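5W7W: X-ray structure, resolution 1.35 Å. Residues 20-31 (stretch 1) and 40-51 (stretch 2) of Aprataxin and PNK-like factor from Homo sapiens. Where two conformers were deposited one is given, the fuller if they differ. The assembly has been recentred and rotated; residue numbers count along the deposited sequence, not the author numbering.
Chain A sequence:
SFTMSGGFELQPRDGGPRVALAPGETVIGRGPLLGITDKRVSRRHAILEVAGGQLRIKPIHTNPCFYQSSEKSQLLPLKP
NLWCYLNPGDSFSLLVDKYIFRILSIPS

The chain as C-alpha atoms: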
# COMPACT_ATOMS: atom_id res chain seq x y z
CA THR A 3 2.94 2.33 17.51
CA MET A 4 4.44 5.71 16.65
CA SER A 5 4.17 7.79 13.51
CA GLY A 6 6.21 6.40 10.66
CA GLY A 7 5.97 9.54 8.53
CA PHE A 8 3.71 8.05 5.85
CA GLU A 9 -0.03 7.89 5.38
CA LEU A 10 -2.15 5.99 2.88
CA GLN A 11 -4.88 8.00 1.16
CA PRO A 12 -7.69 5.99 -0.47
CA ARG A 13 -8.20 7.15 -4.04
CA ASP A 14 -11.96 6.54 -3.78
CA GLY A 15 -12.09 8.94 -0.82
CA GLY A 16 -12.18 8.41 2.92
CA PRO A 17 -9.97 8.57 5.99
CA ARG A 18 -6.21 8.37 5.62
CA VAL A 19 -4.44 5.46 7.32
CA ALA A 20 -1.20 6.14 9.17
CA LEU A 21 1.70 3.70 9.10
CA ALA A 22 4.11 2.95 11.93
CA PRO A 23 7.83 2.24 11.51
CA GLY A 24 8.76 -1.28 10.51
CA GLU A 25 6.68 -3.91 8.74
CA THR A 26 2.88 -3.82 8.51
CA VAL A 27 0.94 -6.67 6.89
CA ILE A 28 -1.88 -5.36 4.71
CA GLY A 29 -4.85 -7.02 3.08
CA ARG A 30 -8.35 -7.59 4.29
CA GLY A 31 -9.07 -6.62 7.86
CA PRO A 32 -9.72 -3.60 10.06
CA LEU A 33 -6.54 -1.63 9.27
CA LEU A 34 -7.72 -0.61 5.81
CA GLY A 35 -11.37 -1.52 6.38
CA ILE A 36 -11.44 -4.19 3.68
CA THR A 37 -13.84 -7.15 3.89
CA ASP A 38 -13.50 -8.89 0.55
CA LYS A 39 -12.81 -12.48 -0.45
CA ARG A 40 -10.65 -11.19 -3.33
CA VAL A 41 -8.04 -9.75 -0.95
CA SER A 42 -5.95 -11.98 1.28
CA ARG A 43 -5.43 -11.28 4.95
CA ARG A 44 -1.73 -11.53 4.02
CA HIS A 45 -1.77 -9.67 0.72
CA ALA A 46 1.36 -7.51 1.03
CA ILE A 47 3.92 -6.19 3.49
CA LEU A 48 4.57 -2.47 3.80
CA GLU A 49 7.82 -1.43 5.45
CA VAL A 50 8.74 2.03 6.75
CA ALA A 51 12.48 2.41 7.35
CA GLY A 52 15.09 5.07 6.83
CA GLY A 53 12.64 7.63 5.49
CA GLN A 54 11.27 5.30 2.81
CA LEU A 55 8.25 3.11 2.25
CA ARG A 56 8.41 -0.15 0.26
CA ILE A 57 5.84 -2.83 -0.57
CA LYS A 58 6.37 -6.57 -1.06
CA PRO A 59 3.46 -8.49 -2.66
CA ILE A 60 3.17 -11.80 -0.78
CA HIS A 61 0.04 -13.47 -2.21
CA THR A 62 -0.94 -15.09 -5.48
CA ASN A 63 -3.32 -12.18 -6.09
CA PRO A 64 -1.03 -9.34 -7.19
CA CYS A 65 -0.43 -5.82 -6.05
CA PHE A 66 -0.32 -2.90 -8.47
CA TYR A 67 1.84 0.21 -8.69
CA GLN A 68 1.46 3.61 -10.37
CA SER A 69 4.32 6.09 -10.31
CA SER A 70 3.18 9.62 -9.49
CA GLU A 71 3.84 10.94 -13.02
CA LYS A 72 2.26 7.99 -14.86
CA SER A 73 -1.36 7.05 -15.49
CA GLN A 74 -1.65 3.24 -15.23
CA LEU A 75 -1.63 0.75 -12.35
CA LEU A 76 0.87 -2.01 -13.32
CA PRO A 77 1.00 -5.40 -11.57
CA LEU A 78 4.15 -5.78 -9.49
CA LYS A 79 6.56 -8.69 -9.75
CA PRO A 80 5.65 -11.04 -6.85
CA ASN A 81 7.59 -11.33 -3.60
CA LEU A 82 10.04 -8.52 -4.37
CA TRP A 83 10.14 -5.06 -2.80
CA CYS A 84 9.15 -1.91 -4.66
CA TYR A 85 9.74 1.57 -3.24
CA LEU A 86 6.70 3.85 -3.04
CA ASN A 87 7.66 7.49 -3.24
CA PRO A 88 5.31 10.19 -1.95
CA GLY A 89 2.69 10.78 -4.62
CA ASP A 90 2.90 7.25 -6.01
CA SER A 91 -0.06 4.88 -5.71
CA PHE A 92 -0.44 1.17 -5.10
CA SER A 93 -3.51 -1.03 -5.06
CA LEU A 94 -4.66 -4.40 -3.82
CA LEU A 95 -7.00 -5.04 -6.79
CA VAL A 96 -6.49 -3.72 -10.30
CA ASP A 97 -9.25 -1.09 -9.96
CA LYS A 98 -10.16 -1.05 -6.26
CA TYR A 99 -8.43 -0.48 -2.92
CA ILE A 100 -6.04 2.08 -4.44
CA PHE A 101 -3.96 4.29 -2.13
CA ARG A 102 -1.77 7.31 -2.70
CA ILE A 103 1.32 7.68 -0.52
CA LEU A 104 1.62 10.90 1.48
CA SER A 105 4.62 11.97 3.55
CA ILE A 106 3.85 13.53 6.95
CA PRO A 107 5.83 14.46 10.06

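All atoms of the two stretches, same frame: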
# COMPACT_ATOMS: atom_id res chain seq x y z
N ALA A 20 -2.59 5.91 8.83
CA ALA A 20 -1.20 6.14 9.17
C ALA A 20 -0.45 4.83 9.34
O ALA A 20 -1.00 3.81 9.78
CB ALA A 20 -1.09 6.95 10.46
N LEU A 21 0.82 4.85 8.95
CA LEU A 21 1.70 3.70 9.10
C LEU A 21 2.75 3.95 10.18
O LEU A 21 3.31 5.05 10.28
CB LEU A 21 2.43 3.43 7.79
CG LEU A 21 1.53 3.11 6.60
CD1 LEU A 21 2.40 3.00 5.37
CD2 LEU A 21 0.76 1.85 6.82
N ALA A 22 3.05 2.92 10.94
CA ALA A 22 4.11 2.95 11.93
C ALA A 22 5.43 2.51 11.32
O ALA A 22 5.45 1.92 10.24
CB ALA A 22 3.75 2.02 13.09
N PRO A 23 6.55 2.77 11.99
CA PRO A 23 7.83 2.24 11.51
C PRO A 23 7.82 0.72 11.49
O PRO A 23 7.12 0.07 12.28
CB PRO A 23 8.85 2.77 12.53
CG PRO A 23 8.18 3.96 13.15
CD PRO A 23 6.72 3.58 13.21
N GLY A 24 8.62 0.15 10.61
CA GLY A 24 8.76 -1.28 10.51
C GLY A 24 7.77 -1.88 9.52
O GLY A 24 7.28 -1.19 8.62
N GLU A 25 7.54 -3.17 9.65
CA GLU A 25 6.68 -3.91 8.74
C GLU A 25 5.24 -3.89 9.23
O GLU A 25 4.96 -4.10 10.42
CB GLU A 25 7.11 -5.36 8.60
CG GLU A 25 8.42 -5.56 7.86
CD GLU A 25 8.69 -7.01 7.46
OE1 GLU A 25 9.50 -7.25 6.55
OE2 GLU A 25 8.08 -7.93 8.05
N THR A 26 4.32 -3.73 8.28
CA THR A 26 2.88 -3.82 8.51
C THR A 26 2.31 -4.73 7.43
O THR A 26 2.46 -4.44 6.24
CB THR A 26 2.21 -2.45 8.43
OG1 THR A 26 2.76 -1.58 9.42
CG2 THR A 26 0.71 -2.53 8.68
N VAL A 27 1.64 -5.81 7.83
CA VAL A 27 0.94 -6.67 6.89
C VAL A 27 -0.36 -5.99 6.50
O VAL A 27 -1.08 -5.48 7.36
CB VAL A 27 0.68 -8.05 7.52
CG1 VAL A 27 -0.11 -8.94 6.56
CG2 VAL A 27 1.98 -8.71 7.91
N ILE A 28 -0.63 -5.94 5.20
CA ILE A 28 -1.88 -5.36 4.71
C ILE A 28 -2.64 -6.38 3.87
O ILE A 28 -2.10 -7.38 3.39
CB ILE A 28 -1.66 -4.05 3.93
CG1 ILE A 28 -0.85 -4.28 2.66
CG2 ILE A 28 -0.99 -3.00 4.83
CD1 ILE A 28 -0.85 -3.09 1.71
N GLY A 29 -3.92 -6.12 3.72
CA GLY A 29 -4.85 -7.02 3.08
C GLY A 29 -6.22 -6.75 3.66
O GLY A 29 -6.49 -5.65 4.12
N ARG A 30 -7.06 -7.77 3.65
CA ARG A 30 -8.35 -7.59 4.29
C ARG A 30 -8.18 -7.51 5.80
O ARG A 30 -7.22 -8.02 6.38
CB ARG A 30 -9.34 -8.68 3.87
CG ARG A 30 -9.01 -10.08 4.29
CD ARG A 30 -10.19 -10.97 3.92
NE ARG A 30 -10.00 -12.37 4.29
CZ ARG A 30 -9.79 -13.38 3.44
NH1 ARG A 30 -9.75 -13.19 2.12
NH2 ARG A 30 -9.63 -14.61 3.93
N GLY A 31 -9.11 -6.81 6.43
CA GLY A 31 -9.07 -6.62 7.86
C GLY A 31 -9.36 -5.19 8.25
O GLY A 31 -9.63 -4.32 7.41
N ARG A 40 -11.66 -11.33 -2.29
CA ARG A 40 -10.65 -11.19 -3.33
C ARG A 40 -9.32 -10.70 -2.80
O ARG A 40 -8.33 -10.69 -3.54
CB ARG A 40 -11.15 -10.20 -4.39
CG ARG A 40 -12.41 -10.67 -5.13
CD ARG A 40 -12.99 -9.58 -6.01
NE ARG A 40 -13.53 -8.49 -5.21
CZ ARG A 40 -14.12 -7.42 -5.71
NH1 ARG A 40 -14.29 -7.30 -7.01
NH2 ARG A 40 -14.55 -6.47 -4.89
N VAL A 41 -9.26 -10.29 -1.55
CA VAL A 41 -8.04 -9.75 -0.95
C VAL A 41 -7.66 -10.64 0.21
O VAL A 41 -8.48 -10.88 1.11
CB VAL A 41 -8.26 -8.30 -0.49
CG1 VAL A 41 -6.99 -7.74 0.11
CG2 VAL A 41 -8.71 -7.44 -1.65
N SER A 42 -6.43 -11.13 0.21
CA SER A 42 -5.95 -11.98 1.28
C SER A 42 -5.77 -11.18 2.56
O SER A 42 -5.52 -9.97 2.53
CB SER A 42 -4.60 -12.57 0.87
OG SER A 42 -4.00 -13.31 1.92
N ARG A 43 -5.85 -11.88 3.70
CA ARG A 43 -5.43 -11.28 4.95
C ARG A 43 -3.94 -10.98 4.94
O ARG A 43 -3.49 -10.10 5.68
CB ARG A 43 -5.72 -12.22 6.12
CG ARG A 43 -7.20 -12.44 6.35
CD ARG A 43 -7.44 -13.53 7.40
N ARG A 44 -3.18 -11.71 4.14
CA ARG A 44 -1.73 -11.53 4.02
C ARG A 44 -1.43 -11.21 2.55
O ARG A 44 -0.84 -12.01 1.82
CB ARG A 44 -0.96 -12.75 4.50
CG ARG A 44 -1.05 -12.98 6.00
CD ARG A 44 -0.37 -14.31 6.37
NE ARG A 44 -1.09 -15.40 5.73
CZ ARG A 44 -2.06 -16.12 6.28
NH1 ARG A 44 -2.44 -15.89 7.54
NH2 ARG A 44 -2.66 -17.06 5.57
N HIS A 45 -1.87 -10.04 2.12
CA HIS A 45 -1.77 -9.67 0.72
C HIS A 45 -0.42 -9.04 0.36
O HIS A 45 0.15 -9.32 -0.70
CB HIS A 45 -2.90 -8.70 0.37
CG HIS A 45 -3.25 -8.68 -1.07
ND1 HIS A 45 -4.32 -9.39 -1.57
CD2 HIS A 45 -2.69 -8.04 -2.12
CE1 HIS A 45 -4.40 -9.20 -2.87
NE2 HIS A 45 -3.41 -8.40 -3.24
N ALA A 46 0.09 -8.19 1.26
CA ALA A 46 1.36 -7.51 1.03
C ALA A 46 1.94 -7.11 2.37
O ALA A 46 1.25 -7.10 3.38
CB ALA A 46 1.17 -6.29 0.12
N ILE A 47 3.23 -6.80 2.36
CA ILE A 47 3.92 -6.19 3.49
C ILE A 47 4.35 -4.79 3.09
O ILE A 47 4.98 -4.61 2.05
CB ILE A 47 5.14 -7.02 3.92
CG1 ILE A 47 4.73 -8.47 4.19
CG2 ILE A 47 5.81 -6.39 5.14
CD1 ILE A 47 5.84 -9.36 4.64
N LEU A 48 4.01 -3.81 3.91
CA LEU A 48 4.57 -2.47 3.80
C LEU A 48 5.66 -2.33 4.84
O LEU A 48 5.49 -2.80 5.97
CB LEU A 48 3.53 -1.40 4.06
CG LEU A 48 2.39 -1.35 3.07
CD1 LEU A 48 1.38 -0.30 3.46
CD2 LEU A 48 2.88 -1.07 1.69
N GLU A 49 6.77 -1.71 4.48
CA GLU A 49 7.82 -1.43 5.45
C GLU A 49 8.22 0.03 5.38
O GLU A 49 8.55 0.53 4.31
CB GLU A 49 9.06 -2.28 5.21
CG GLU A 49 10.06 -2.17 6.36
CD GLU A 49 11.48 -2.27 5.92
OE1 GLU A 49 11.90 -1.51 5.02
OE2 GLU A 49 12.20 -3.09 6.52
N VAL A 50 8.23 0.67 6.55
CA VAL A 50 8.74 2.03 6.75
C VAL A 50 10.10 1.91 7.43
O VAL A 50 10.20 1.34 8.53
CB VAL A 50 7.77 2.85 7.61
CG1 VAL A 50 8.37 4.20 7.93
CG2 VAL A 50 6.42 3.00 6.90
N ALA A 51 11.13 2.44 6.79
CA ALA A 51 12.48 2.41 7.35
C ALA A 51 13.31 3.46 6.65
O ALA A 51 13.23 3.64 5.44
CB ALA A 51 13.13 1.04 7.14
O HOH W 1 11.82 -6.06 6.19
O HOH W 2 -4.64 -7.93 6.58

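The core of this contact is an antiparallel pairing of two strands, residues 24-28 and 46-51, whose N-to-C directions lie 158° apart. Backbone hydrogen bonds come in reciprocal pairs at every second residue. Gly24 N donates to Val50 O and Val50 N to Gly24 O, both at 2.9 Å; Thr26 N reaches Leu48 O at 2.8 Å, and Leu48 N returns to Thr26 O at 2.9 Å. Ile28 N to Ala46 O, 2.9 Å, is nearly linear at 176°. Its return bond, Ala46 N to Ile28 O, is longer at 3.2 Å, and here Ile28 O also accepts from His45 N at 3.0 Å, so one carbonyl serves two consecutive amides where the second strand begins. Between these pairs, at Glu25-Glu49 and Val27-Ile47, the chains draw closer, and CA-H...O contacts such as Glu49 CA to Gly24 O and Glu25 CA to Leu48 O, both 3.2 Å, fill the gaps.

Alternation along the strands sorts the side chains onto two faces. Ile28, Ala46, Leu48 and Val50 share the apolar face with Thr26. Ile28 CG1 lies 3.8 Å from Ala46 CB, so the isoleucine packs on the alanine methyl, and Ile28 CG2 lies 3.8 Å from Leu48 CD1. Leu21, earlier in the first stretch, has its CA-to-CB bond directed toward the second stretch: its CD1 is 3.9 Å from Leu48 CD1 and its CB is 4.1 Å from Val50 CG2. Beta-branched valine, isoleucine and threonine suit the extended backbone well.

Glu25, Val27, Ile47 and Glu49 occupy the other face, which is more open to solvent. The glutamates, paired across the strands, would repel each other if both are charged; a water donates to Glu25 OE1 at 2.6 Å and to Glu49 OE2 at 3.0 Å, linking the two carboxylates. The methylene groups of the two glutamates also lie near each other, with Glu25 CG 4.1 Å from Glu49 CG.

Beyond the ladder, loop contacts take over. Gly29 has backbone angles of 153/-152, which call for glycine, and the packing agrees: an ideal CB would fall 2.0 Å from Ser42 O. Without one, Gly29 CA approaches Ser42 O to 3.1 Å in a CA-H...O contact. The same Ser42 O accepts a hydrogen bond from Arg30 N at 2.9 Å. Gly24, at 91/-160, likewise needs glycine for its backbone angles.

Arg30 sends its long side chain across the loop of the second stretch, and its NH1 donates to Val41 O at 2.8 Å, with a bent angle of 130°. Arg43 N lies over one face of the guanidinium, and Arg30 NE is 3.5 Å from Arg43 CG. A second water donates to Arg30 O and Arg43 O, each at 2.6 Å, joining the two backbones.

Side-chain hydrogen bonds within the second stretch brace its turn: Ser42 OG accepts from Arg44 N at 2.9 Å, while His45 ND1 accepts from Ser42 N at 3.3 Å.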